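Local coordinates for protein VP2 (Primate bocaparvovirus 1, PDB 7L0Y) that self-assembles in 60 copies, counted with its size variants, into the T=1 icosahedral capsid of human bocavirus 1, about 26 nm across, at residues Gly19-Ser24 / Gln451-Ile456; Lys34-Phe39 / Lys106-Gln111; Ile390-Pro395 / Pro489-Asp494. All coordinates share one frame; numbering follows the deposited sequence.

Contact 1: Gly19-Ser24 / Gln451-Ile456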
# COMPACT_ATOMS: atom_id res chain seq x y z
N GLY A 19 -36.10 74.26 34.91
CA GLY A 19 -36.57 74.40 36.26
C GLY A 19 -35.79 75.46 37.00
O GLY A 19 -34.84 76.04 36.49
N TRP A 20 -36.21 75.70 38.23
CA TRP A 20 -35.49 76.62 39.10
C TRP A 20 -34.32 75.89 39.73
O TRP A 20 -34.46 74.78 40.23
CB TRP A 20 -36.44 77.12 40.18
CG TRP A 20 -35.91 78.16 41.01
CD1 TRP A 20 -35.25 78.02 42.18
CD2 TRP A 20 -36.08 79.56 40.80
NE1 TRP A 20 -34.95 79.24 42.69
CE2 TRP A 20 -35.45 80.21 41.87
CE3 TRP A 20 -36.69 80.32 39.81
CZ2 TRP A 20 -35.41 81.58 41.97
CZ3 TRP A 20 -36.65 81.68 39.92
CH2 TRP A 20 -36.02 82.30 40.99
N VAL A 21 -33.15 76.51 39.71
CA VAL A 21 -32.00 75.98 40.42
C VAL A 21 -31.63 76.96 41.52
O VAL A 21 -31.83 78.17 41.38
CB VAL A 21 -30.78 75.70 39.52
CG1 VAL A 21 -31.13 74.70 38.45
CG2 VAL A 21 -30.21 76.98 38.93
N GLY A 22 -31.11 76.44 42.61
CA GLY A 22 -30.74 77.28 43.72
C GLY A 22 -29.92 76.49 44.71
O GLY A 22 -29.93 75.26 44.71
N GLY A 23 -29.20 77.22 45.54
CA GLY A 23 -28.44 76.63 46.62
C GLY A 23 -27.03 76.25 46.22
O GLY A 23 -26.68 76.12 45.05
N SER A 24 -26.22 76.07 47.24
CA SER A 24 -24.81 75.78 47.07
C SER A 24 -24.50 74.40 47.59
O SER A 24 -25.19 73.86 48.45
CB SER A 24 -23.96 76.80 47.79
OG SER A 24 -24.21 76.72 49.17
N GLN A 451 -36.45 83.51 33.02
CA GLN A 451 -35.59 83.06 34.10
C GLN A 451 -34.17 82.96 33.58
O GLN A 451 -33.94 82.41 32.50
CB GLN A 451 -36.06 81.72 34.67
CG GLN A 451 -37.46 81.79 35.26
CD GLN A 451 -37.92 80.49 35.89
OE1 GLN A 451 -37.36 79.43 35.66
NE2 GLN A 451 -38.99 80.58 36.67
N VAL A 452 -33.23 83.52 34.32
CA VAL A 452 -31.81 83.26 34.15
C VAL A 452 -31.33 82.42 35.31
O VAL A 452 -31.63 82.73 36.47
CB VAL A 452 -30.97 84.55 34.04
CG1 VAL A 452 -31.11 85.10 32.69
CG2 VAL A 452 -31.46 85.57 35.03
N SER A 453 -30.60 81.37 35.01
CA SER A 453 -29.91 80.59 36.02
C SER A 453 -28.42 80.68 35.76
O SER A 453 -27.96 80.45 34.64
CB SER A 453 -30.38 79.14 36.01
OG SER A 453 -30.03 78.49 34.80
N CYS A 454 -27.67 81.05 36.79
CA CYS A 454 -26.22 81.05 36.76
C CYS A 454 -25.74 79.92 37.64
O CYS A 454 -26.29 79.69 38.72
CB CYS A 454 -25.66 82.39 37.24
SG CYS A 454 -23.87 82.55 37.18
N GLU A 455 -24.74 79.18 37.18
CA GLU A 455 -24.15 78.12 37.97
C GLU A 455 -22.64 78.18 37.85
O GLU A 455 -22.10 78.03 36.75
CB GLU A 455 -24.68 76.76 37.53
CG GLU A 455 -24.19 75.60 38.33
CD GLU A 455 -24.86 74.32 37.93
OE1 GLU A 455 -25.74 74.37 37.05
OE2 GLU A 455 -24.51 73.25 38.48
N ILE A 456 -21.96 78.40 38.96
CA ILE A 456 -20.51 78.53 38.97
C ILE A 456 -19.92 77.41 39.80
O ILE A 456 -20.38 77.15 40.91
CB ILE A 456 -20.05 79.89 39.52
CG1 ILE A 456 -20.53 81.02 38.63
CG2 ILE A 456 -18.55 79.95 39.59
CD1 ILE A 456 -20.21 82.36 39.18

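Contact 2: Lys34-Phe39 / Lys106-Gln111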
# COMPACT_ATOMS: atom_id res chain seq x y z
N LYS A 34 -25.60 77.79 42.70
CA LYS A 34 -26.67 77.80 41.72
C LYS A 34 -27.61 78.93 42.06
O LYS A 34 -28.02 79.06 43.21
CB LYS A 34 -27.43 76.48 41.71
CG LYS A 34 -26.61 75.30 41.28
CD LYS A 34 -27.44 74.05 41.26
CE LYS A 34 -27.96 73.71 42.64
NZ LYS A 34 -26.88 73.39 43.61
N ASN A 35 -27.95 79.74 41.07
CA ASN A 35 -28.82 80.88 41.28
C ASN A 35 -29.75 81.04 40.10
O ASN A 35 -29.31 80.98 38.96
CB ASN A 35 -28.02 82.17 41.47
CG ASN A 35 -27.40 82.28 42.82
OD1 ASN A 35 -28.06 82.66 43.78
ND2 ASN A 35 -26.13 81.95 42.92
N THR A 36 -31.02 81.25 40.37
CA THR A 36 -31.99 81.58 39.34
C THR A 36 -32.64 82.89 39.73
O THR A 36 -32.94 83.12 40.90
CB THR A 36 -33.06 80.51 39.18
OG1 THR A 36 -32.45 79.22 39.14
CG2 THR A 36 -33.77 80.69 37.88
N ARG A 37 -32.82 83.76 38.75
CA ARG A 37 -33.63 84.95 38.93
C ARG A 37 -34.69 85.01 37.86
O ARG A 37 -34.56 84.41 36.79
CB ARG A 37 -32.82 86.25 38.88
CG ARG A 37 -31.75 86.38 39.90
CD ARG A 37 -32.31 86.48 41.29
NE ARG A 37 -31.25 86.68 42.26
CZ ARG A 37 -30.57 85.70 42.85
NH1 ARG A 37 -30.84 84.44 42.56
NH2 ARG A 37 -29.62 85.99 43.72
N GLN A 38 -35.74 85.74 38.16
CA GLN A 38 -36.75 86.15 37.20
C GLN A 38 -36.38 87.55 36.76
O GLN A 38 -36.28 88.46 37.58
CB GLN A 38 -38.13 86.10 37.86
CG GLN A 38 -39.34 86.42 37.02
CD GLN A 38 -39.57 85.46 35.88
OE1 GLN A 38 -39.57 85.84 34.73
NE2 GLN A 38 -39.72 84.19 36.21
N PHE A 39 -36.14 87.73 35.46
CA PHE A 39 -35.74 89.02 34.94
C PHE A 39 -36.86 89.59 34.09
O PHE A 39 -37.71 88.85 33.58
CB PHE A 39 -34.45 88.94 34.10
CG PHE A 39 -34.60 88.16 32.83
CD1 PHE A 39 -35.07 88.77 31.68
CD2 PHE A 39 -34.25 86.84 32.77
CE1 PHE A 39 -35.22 88.06 30.54
CE2 PHE A 39 -34.37 86.14 31.61
CZ PHE A 39 -34.86 86.75 30.50
N LYS A 106 -28.01 79.84 31.84
CA LYS A 106 -29.17 79.49 31.03
C LYS A 106 -30.17 80.63 31.07
O LYS A 106 -30.41 81.21 32.13
CB LYS A 106 -29.83 78.21 31.53
CG LYS A 106 -28.99 76.98 31.38
CD LYS A 106 -29.71 75.79 31.97
CE LYS A 106 -28.91 74.51 31.81
NZ LYS A 106 -29.62 73.37 32.44
N ILE A 107 -30.75 80.94 29.92
CA ILE A 107 -31.89 81.84 29.81
C ILE A 107 -33.04 81.03 29.26
O ILE A 107 -32.93 80.45 28.18
CB ILE A 107 -31.58 83.06 28.92
CG1 ILE A 107 -30.44 83.87 29.53
CG2 ILE A 107 -32.79 83.92 28.77
CD1 ILE A 107 -29.87 84.89 28.63
N TYR A 108 -34.14 80.98 29.99
CA TYR A 108 -35.20 80.03 29.66
C TYR A 108 -36.52 80.53 30.23
O TYR A 108 -36.58 81.55 30.92
CB TYR A 108 -34.83 78.64 30.17
CG TYR A 108 -34.64 78.57 31.65
CD1 TYR A 108 -35.64 78.11 32.47
CD2 TYR A 108 -33.46 79.00 32.23
CE1 TYR A 108 -35.48 78.05 33.81
CE2 TYR A 108 -33.29 78.96 33.57
CZ TYR A 108 -34.30 78.48 34.36
OH TYR A 108 -34.13 78.43 35.72
N ASN A 109 -37.57 79.77 29.94
CA ASN A 109 -38.94 80.11 30.33
C ASN A 109 -39.29 81.54 29.96
O ASN A 109 -39.81 82.31 30.77
CB ASN A 109 -39.17 79.86 31.82
CG ASN A 109 -39.23 78.40 32.14
OD1 ASN A 109 -39.51 77.58 31.27
ND2 ASN A 109 -38.97 78.05 33.38
N LEU A 110 -39.02 81.90 28.72
CA LEU A 110 -39.22 83.26 28.28
C LEU A 110 -40.71 83.54 28.09
O LEU A 110 -41.46 82.66 27.66
CB LEU A 110 -38.48 83.52 26.97
CG LEU A 110 -36.97 83.74 27.01
CD1 LEU A 110 -36.65 84.64 28.17
CD2 LEU A 110 -36.24 82.44 27.17
N GLN A 111 -41.12 84.75 28.42
CA GLN A 111 -42.48 85.20 28.20
C GLN A 111 -42.46 86.58 27.59
O GLN A 111 -41.96 87.52 28.22
CB GLN A 111 -43.26 85.23 29.50
CG GLN A 111 -43.60 83.89 30.05
CD GLN A 111 -44.20 84.02 31.41
OE1 GLN A 111 -43.85 84.91 32.18
NE2 GLN A 111 -45.15 83.17 31.71

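Contact 3: Ile390-Pro395 / Pro489-Asp494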
# COMPACT_ATOMS: atom_id res chain seq x y z
N ILE A 390 -11.83 91.65 50.14
CA ILE A 390 -13.09 91.78 49.41
C ILE A 390 -14.21 91.20 50.25
O ILE A 390 -14.06 90.17 50.91
CB ILE A 390 -13.01 91.14 48.02
CG1 ILE A 390 -12.58 89.67 48.08
CG2 ILE A 390 -12.10 91.94 47.12
CD1 ILE A 390 -13.70 88.70 47.89
N THR A 391 -15.33 91.90 50.25
CA THR A 391 -16.54 91.45 50.91
C THR A 391 -17.45 90.78 49.90
O THR A 391 -17.15 90.67 48.71
CB THR A 391 -17.26 92.62 51.58
OG1 THR A 391 -17.62 93.59 50.60
CG2 THR A 391 -16.38 93.26 52.62
N ARG A 392 -18.59 90.33 50.39
CA ARG A 392 -19.59 89.72 49.53
C ARG A 392 -20.21 90.76 48.59
O ARG A 392 -20.80 90.41 47.57
CB ARG A 392 -20.63 89.06 50.42
CG ARG A 392 -21.76 88.39 49.74
CD ARG A 392 -22.65 87.75 50.76
NE ARG A 392 -23.89 87.32 50.15
CZ ARG A 392 -24.98 88.07 50.09
NH1 ARG A 392 -24.97 89.28 50.62
NH2 ARG A 392 -26.07 87.62 49.51
N GLU A 393 -20.06 92.04 48.92
CA GLU A 393 -20.64 93.10 48.11
C GLU A 393 -19.66 93.69 47.11
O GLU A 393 -19.99 94.68 46.45
CB GLU A 393 -21.20 94.18 49.02
CG GLU A 393 -22.44 93.72 49.76
CD GLU A 393 -22.10 92.85 50.95
OE1 GLU A 393 -20.90 92.64 51.20
OE2 GLU A 393 -23.04 92.34 51.61
N ASN A 394 -18.46 93.13 46.99
CA ASN A 394 -17.49 93.64 46.04
C ASN A 394 -17.73 93.04 44.65
O ASN A 394 -18.28 91.95 44.51
CB ASN A 394 -16.08 93.31 46.51
CG ASN A 394 -15.69 94.09 47.73
OD1 ASN A 394 -15.40 93.53 48.76
ND2 ASN A 394 -15.62 95.39 47.59
N PRO A 395 -17.34 93.76 43.61
CA PRO A 395 -17.26 93.16 42.28
C PRO A 395 -16.21 92.08 42.23
O PRO A 395 -15.19 92.13 42.92
CB PRO A 395 -16.87 94.34 41.39
CG PRO A 395 -17.33 95.52 42.12
CD PRO A 395 -17.17 95.22 43.56
N PRO A 489 -32.79 91.37 62.44
CA PRO A 489 -31.34 91.28 62.24
C PRO A 489 -30.94 91.52 60.79
O PRO A 489 -31.77 91.72 59.91
CB PRO A 489 -31.01 89.86 62.68
CG PRO A 489 -32.27 89.11 62.47
CD PRO A 489 -33.38 90.06 62.78
N THR A 490 -29.63 91.45 60.56
CA THR A 490 -29.05 92.05 59.36
C THR A 490 -29.58 91.43 58.07
O THR A 490 -30.11 92.14 57.22
CB THR A 490 -27.53 91.95 59.39
OG1 THR A 490 -27.03 92.77 60.45
CG2 THR A 490 -26.96 92.43 58.08
N TYR A 491 -29.43 90.14 57.88
CA TYR A 491 -29.79 89.55 56.60
C TYR A 491 -31.20 89.00 56.59
O TYR A 491 -31.54 88.19 55.72
CB TYR A 491 -28.76 88.51 56.19
CG TYR A 491 -27.43 89.15 55.90
CD1 TYR A 491 -27.21 89.78 54.69
CD2 TYR A 491 -26.41 89.12 56.82
CE1 TYR A 491 -26.01 90.36 54.41
CE2 TYR A 491 -25.21 89.70 56.55
CZ TYR A 491 -25.01 90.32 55.34
OH TYR A 491 -23.80 90.91 55.07
N HIS A 492 -32.00 89.33 57.58
CA HIS A 492 -33.38 88.91 57.67
C HIS A 492 -34.24 89.92 56.91
O HIS A 492 -33.75 90.90 56.34
CB HIS A 492 -33.75 88.78 59.14
CG HIS A 492 -34.91 87.88 59.40
ND1 HIS A 492 -34.85 86.52 59.20
CD2 HIS A 492 -36.15 88.13 59.88
CE1 HIS A 492 -36.00 85.98 59.52
NE2 HIS A 492 -36.81 86.93 59.94
N VAL A 493 -35.54 89.71 56.92
CA VAL A 493 -36.45 90.62 56.24
C VAL A 493 -37.32 91.37 57.24
O VAL A 493 -37.70 90.86 58.29
CB VAL A 493 -37.32 89.90 55.19
CG1 VAL A 493 -36.47 89.45 54.03
CG2 VAL A 493 -38.01 88.71 55.81
N ASP A 494 -37.66 92.59 56.87
CA ASP A 494 -38.50 93.51 57.62
C ASP A 494 -39.93 92.99 57.67
O ASP A 494 -40.35 92.18 56.83
CB ASP A 494 -38.47 94.86 56.91
CG ASP A 494 -39.03 95.99 57.72
OD1 ASP A 494 -39.19 95.86 58.93
OD2 ASP A 494 -39.35 97.03 57.11

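Contact 1: Gly19-Ser24 / Gln451-Ile456
At Gly19 the chain begins to pass over Gln451 and Ser453: its carbonyl O stands 4.3 Å from Gln451 OE1, which is proximity without a hydrogen bond between the two acceptors. Next, the indole of Trp20 meets the Gln451 amide through the benzo edge, with CE3 3.9 Å from Gln451 NE2. The nitrogen lies in the plane of the ring, while the amide itself is turned 83° from that plane. Gln451 reaches this edge because its chain runs extended beyond CG (chi2 -177°), and Asn109 ND2 hydrogen-bonds its OE1, which helps fix the rotation of the amide. The remainder of the indole belongs to a subunit interface: NE1 bonds to Glu203 O of a neighbouring subunit, and the ring stacks on His207 of that chain. Val21 then turns its CB toward the sheet and sets CG2 3.6 Å from Ser453 CB, an apolar touch where the CA atoms of Val21 and Ser453, the nearest pair, are 6.7 Å apart. Strand 446-462 belongs to the BIDG sheet of the parvovirus jelly roll, and residues 19-21 lie over the face away from the CHEF strands: Ser453 leaves the strand on the other side from Val452, which packs on Phe39 and Ile107 inside the barrel. Further on the chain joins the strand that pairs antiparallel with strand 30-42, and Gly22 N is bonded to Asp206 OD1 of the neighbouring subunit.

Contact 2: Lys34-Phe39 / Lys106-Gln111
Phe39 reaches across to Ile107 and Leu110. From CB, the ring leaves with CG between the backbone N and the carbonyl carbon (chi1 66°), and the far end of the ring does the touching. CE2 lies 3.9 Å from Ile107 CG2; CZ, at the tip, meets that same methyl at an equal distance and approaches Leu110 CD1 to 3.6 Å. Both methyls come at the ring obliquely, and Phe74 adds an edge-to-face partner from the same chain. Nearer the start of the segment, Thr36 CG2 lies 3.1 Å from Tyr108 OH, the two side chains crossing at about a right angle. The two hydroxyls do not pair: Thr36 OG1 bonds to Val21 O, and Tyr108 OH makes a weak bond to Gly19 O. Arg37 lies against its own strand, NH1 donating to Thr36 O over 3.0 Å from above the carbonyl plane, yet with the oxygen in the guanidinium plane. The CA atoms of Thr36 and Lys106 are 9.0 Å apart, too far for direct strand pairing, and both segments hydrogen-bond instead to strand 446-462. This is the B-I-D order of the viral jelly roll, with Phe39 and Ile107 facing strand 424-429 inside the barrel.

Contact 3: Ile390-Pro395 / Pro489-Asp494
Two type I beta turns confront each other, Thr391-Asn394 offering Arg392 and Glu393, and Pro489-His492 offering Tyr491. Asn394 N to Thr391 O (3.3 Å) closes the first, a weak bond of His492 N to Pro489 O the second. Only side chains bridge them, since the nearest CA atoms, those of Arg392 and Tyr491, are 12.4 Å apart. Arg392 runs out with CG anti to the backbone N (chi1 179°) and its chain extended as far as NE, so that it slides past the tyrosine in the opposite direction and leaves NH1 4.1 Å from Tyr491 CE1. Guanidinium and ring planes stand 83° apart. Glu393, bent at chi2 (79°), brings OE2 to 3.8 Å from Tyr491 OH, with carboxylate and ring nearly coplanar. That spacing is too wide for a hydrogen bond; the hydroxyl is bonded to Gln507 O instead. The salt bridge of Glu393 OE2 with Arg392 NH1 is long, while Arg392 NH2 pairs with Asp156. Pro470 of a neighbouring subunit packs on Tyr491. Around the pair, Pro85 at the start of helix 85-94 touches both Arg392 and Tyr491, Trp88 of that helix packs against Arg392, and Glu393 rests on Ser80 of helix 79-82 and Trp336 of strand 335-337.

How the contacts relate
Contacts 1 and 2 adjoin, one over the face of the BIDG sheet and the other within its B-I-D strands, their centres about 8 Å apart. Besides the bond between Val21 and Thr36, they meet where Gly22 O packs on Lys34 CE at 3.3 Å and where Trp20 CZ2 packs on Thr36 O. In sequence, contact 2 falls wholly between the two segments of contact 1. Contact 3 is separate, with its centre about 20 Å from that of contact 1 and about 23 Å from that of contact 2; the nearest atoms are about 11 Å and 7 Å away. It joins loops rather than sheet strands. All three contacts border other subunits, as expected in a closed shell.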